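Polysaccharide biosynthesis protein CapD (Bacillus thuringiensis HD-771, PDB 6BWC) is probably an NADP-dependent short-chain dehydrogenase-type enzyme that acts on UDP-N-acetylglucosamine in the biosynthesis of CMP-pseudaminic acid for flagellin glycosylation. Local coordinates at residues 123-128 with 212-217. The protein carries 2 engineered substitutions. Residues are numbered along the deposited sequence; the frame is centred on the assembly and turned at random.
Sequences KVVFTS and MLTIEA. With NAP (NADP nicotinamide-adenine-dinucleotide phosphate), chain N.
Thr127 O, the backbone carbonyl of the strand residue whose OG1 faces Thr214 CG2 at 3.9 Å, accepts a hydrogen bond from Lys143 NZ; NADP O3D, 3.4 Å from Thr127 O, adds at most a weak one. Thr127 meets both cofactor and helix, for its CG2 lies against the nicotinamide ribose of NADP. A beta-branched residue suits an extended strand, and threonine is short enough for the ribose to lie against it. In Thr214, chi1 of -35° puts OG1 beside the backbone N, back along the helix, and leaves the methyl CG2 facing the strand; OG1 bonds to Ala210 O one turn back, which satisfies the hydroxyl in a buried place. That methyl makes a van der Waals contact with Val125 CG1 at 3.4 Å. Val125 CG2 lies 4.1 Å from Ala217 C, consistent with alanine's small side chain, which lets it reach the helix backbone. Strand and helix run nearly antiparallel, at 152°, their axes 9.0 Å apart. Helix 207-220 thus covers one face of the mixed, Rossmann-type sheet, here its parallel part, touching strands 163-169 and 226-229 as well, while Phe126 points away from it, into helices 98-118 and 138-156.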
loop_
_atom_site.group_PDB
_atom_site.type_symbol
_atom_site.label_atom_id
_atom_site.label_comp_id
_atom_site.label_asym_id
_atom_site.label_seq_id
_atom_site.Cartn_x
_atom_site.Cartn_y
_atom_site.Cartn_z
ATOM N N LYS C 123 -27.279 -2.680 -9.341
ATOM C CA LYS C 123 -27.289 -1.216 -9.411
ATOM C C LYS C 123 -26.682 -0.575 -8.180
ATOM O O LYS C 123 -26.690 -1.146 -7.091
ATOM C CB LYS C 123 -28.710 -0.667 -9.532
ATOM C CG LYS C 123 -29.550 -1.236 -10.667
ATOM C CD LYS C 123 -30.877 -0.482 -10.747
ATOM C CE LYS C 123 -31.792 -0.883 -11.906
ATOM N NZ LYS C 123 -32.816 0.189 -12.118
ATOM N N VAL C 124 -26.202 0.650 -8.392
ATOM C CA VAL C 124 -25.660 1.517 -7.360
ATOM C C VAL C 124 -26.262 2.897 -7.529
ATOM O O VAL C 124 -26.335 3.408 -8.650
ATOM C CB VAL C 124 -24.154 1.696 -7.526
ATOM C CG1 VAL C 124 -23.581 2.547 -6.392
ATOM C CG2 VAL C 124 -23.489 0.335 -7.620
ATOM N N VAL C 125 -26.675 3.494 -6.412
ATOM C CA VAL C 125 -27.134 4.882 -6.374
ATOM C C VAL C 125 -26.180 5.677 -5.511
ATOM O O VAL C 125 -26.068 5.413 -4.321
ATOM C CB VAL C 125 -28.557 4.987 -5.815
ATOM C CG1 VAL C 125 -28.938 6.442 -5.559
ATOM C CG2 VAL C 125 -29.533 4.334 -6.791
ATOM N N PHE C 126 -25.477 6.618 -6.128
ATOM C CA PHE C 126 -24.659 7.571 -5.403
ATOM C C PHE C 126 -25.535 8.756 -4.986
ATOM O O PHE C 126 -26.447 9.200 -5.718
ATOM C CB PHE C 126 -23.475 8.050 -6.251
ATOM C CG PHE C 126 -22.627 9.099 -5.572
ATOM C CD1 PHE C 126 -22.027 8.833 -4.348
ATOM C CD2 PHE C 126 -22.412 10.340 -6.159
ATOM C CE1 PHE C 126 -21.250 9.781 -3.703
ATOM C CE2 PHE C 126 -21.637 11.301 -5.526
ATOM C CZ PHE C 126 -21.065 11.021 -4.290
ATOM N N THR C 127 -25.224 9.279 -3.814
ATOM C CA THR C 127 -25.984 10.330 -3.204
ATOM C C THR C 127 -25.089 11.569 -3.203
ATOM O O THR C 127 -24.212 11.723 -2.336
ATOM C CB THR C 127 -26.418 9.836 -1.820
ATOM O OG1 THR C 127 -27.679 9.180 -1.957
ATOM C CG2 THR C 127 -26.565 10.913 -0.862
ATOM N N SER C 128 -25.296 12.428 -4.210
ATOM C CA SER C 128 -24.544 13.698 -4.362
ATOM C C SER C 128 -25.321 14.807 -3.706
ATOM O O SER C 128 -26.435 14.580 -3.229
ATOM C CB SER C 128 -24.320 14.061 -5.839
ATOM O OG SER C 128 -23.485 15.199 -5.967
ATOM N N MET C 212 -37.360 8.938 -0.807
ATOM C CA MET C 212 -38.114 8.480 -1.979
ATOM C C MET C 212 -37.401 8.770 -3.274
ATOM O O MET C 212 -37.459 7.970 -4.205
ATOM C CB MET C 212 -39.524 9.081 -2.032
ATOM C CG MET C 212 -40.486 8.552 -0.981
ATOM S SD MET C 212 -40.396 6.762 -0.711
ATOM C CE MET C 212 -40.701 6.173 -2.396
ATOM N N LEU C 213 -36.733 9.912 -3.333
ATOM C CA LEU C 213 -35.911 10.263 -4.493
ATOM C C LEU C 213 -34.907 9.152 -4.768
ATOM O O LEU C 213 -34.861 8.615 -5.871
ATOM C CB LEU C 213 -35.192 11.603 -4.251
ATOM C CG LEU C 213 -34.334 12.155 -5.405
ATOM C CD1 LEU C 213 -35.185 12.342 -6.662
ATOM C CD2 LEU C 213 -33.588 13.455 -5.064
ATOM N N THR C 214 -34.140 8.794 -3.733
ATOM C CA THR C 214 -33.097 7.763 -3.826
ATOM C C THR C 214 -33.665 6.374 -4.173
ATOM O O THR C 214 -33.238 5.745 -5.156
ATOM C CB THR C 214 -32.264 7.656 -2.519
ATOM O OG1 THR C 214 -32.092 8.947 -1.909
ATOM C CG2 THR C 214 -30.880 7.051 -2.810
ATOM N N ILE C 215 -34.635 5.917 -3.384
ATOM C CA ILE C 215 -35.329 4.655 -3.663
ATOM C C ILE C 215 -35.927 4.589 -5.103
ATOM O O ILE C 215 -35.743 3.566 -5.788
ATOM C CB ILE C 215 -36.355 4.342 -2.544
ATOM C CG1 ILE C 215 -35.626 3.793 -1.330
ATOM C CG2 ILE C 215 -37.395 3.327 -2.990
ATOM C CD1 ILE C 215 -36.433 3.837 -0.057
ATOM N N GLU C 216 -36.607 5.653 -5.565
ATOM C CA GLU C 216 -37.121 5.715 -6.982
ATOM C C GLU C 216 -36.024 5.532 -8.015
ATOM O O GLU C 216 -36.139 4.705 -8.921
ATOM C CB GLU C 216 -37.842 7.029 -7.315
ATOM C CG GLU C 216 -39.330 6.854 -7.545
ATOM C CD GLU C 216 -39.680 6.437 -8.970
ATOM O OE1 GLU C 216 -39.283 7.158 -9.905
ATOM O OE2 GLU C 216 -40.387 5.418 -9.162
ATOM N N ALA C 217 -34.963 6.315 -7.861
ATOM C CA ALA C 217 -33.808 6.221 -8.743
ATOM C C ALA C 217 -33.172 4.836 -8.693
ATOM O O ALA C 217 -32.605 4.399 -9.675
ATOM C CB ALA C 217 -32.788 7.297 -8.402
HETATM P PA NAP N . -24.883 11.494 7.984
HETATM O O1A NAP N . -26.039 11.503 8.943
HETATM O O2A NAP N . -23.612 12.101 8.472
HETATM O O5B NAP N . -24.605 10.012 7.472
HETATM C C5B NAP N . -23.276 9.621 7.119
HETATM C C4B NAP N . -23.179 8.099 7.122
HETATM O O4B NAP N . -21.945 7.622 6.589
HETATM C C3B NAP N . -23.216 7.583 8.536
HETATM O O3B NAP N . -23.856 6.314 8.439
HETATM C C2B NAP N . -21.758 7.487 8.904
HETATM O O2B NAP N . -21.633 6.629 10.020
HETATM C C1B NAP N . -21.154 6.975 7.595
HETATM N N9A NAP N . -19.710 7.229 7.269
HETATM C C8A NAP N . -18.975 8.378 7.332
HETATM N N7A NAP N . -17.679 8.190 6.905
HETATM C C5A NAP N . -17.580 6.896 6.553
HETATM C C6A NAP N . -16.532 5.985 6.029
HETATM N N6A NAP N . -15.286 6.408 5.774
HETATM N N1A NAP N . -16.851 4.701 5.796
HETATM C C2A NAP N . -18.081 4.210 6.033
HETATM N N3A NAP N . -19.081 4.965 6.515
HETATM C C4A NAP N . -18.906 6.282 6.788
HETATM O O3 NAP N . -25.257 12.171 6.566
HETATM P PN NAP N . -26.711 12.263 5.856
HETATM O O1N NAP N . -27.521 10.990 6.051
HETATM O O2N NAP N . -27.306 13.602 6.167
HETATM O O5D NAP N . -26.297 12.408 4.328
HETATM C C5D NAP N . -26.085 11.245 3.567
HETATM C C4D NAP N . -25.571 11.615 2.179
HETATM O O4D NAP N . -26.412 12.655 1.662
HETATM C C3D NAP N . -24.121 12.117 2.055
HETATM O O3D NAP N . -23.494 11.426 0.971
HETATM C C2D NAP N . -24.232 13.591 1.743
HETATM O O2D NAP N . -23.191 14.053 0.876
HETATM C C1D NAP N . -25.599 13.670 1.063
HETATM N N1N NAP N . -26.274 14.969 1.177
HETATM C C2N NAP N . -26.805 15.308 2.364
HETATM C C3N NAP N . -27.466 16.502 2.588
HETATM C C7N NAP N . -28.023 16.887 3.914
HETATM O O7N NAP N . -28.431 18.041 4.058
HETATM N N7N NAP N . -28.061 16.029 4.937
HETATM C C4N NAP N . -27.641 17.445 1.454
HETATM C C5N NAP N . -27.016 16.981 0.210
HETATM C C6N NAP N . -26.379 15.757 0.108
HETATM P P2B NAP N . -20.298 6.607 10.923
HETATM O O1X NAP N . -20.814 5.795 12.095
HETATM O O2X NAP N . -19.272 5.823 10.132
HETATM O O3X NAP N . -19.915 8.079 11.205
#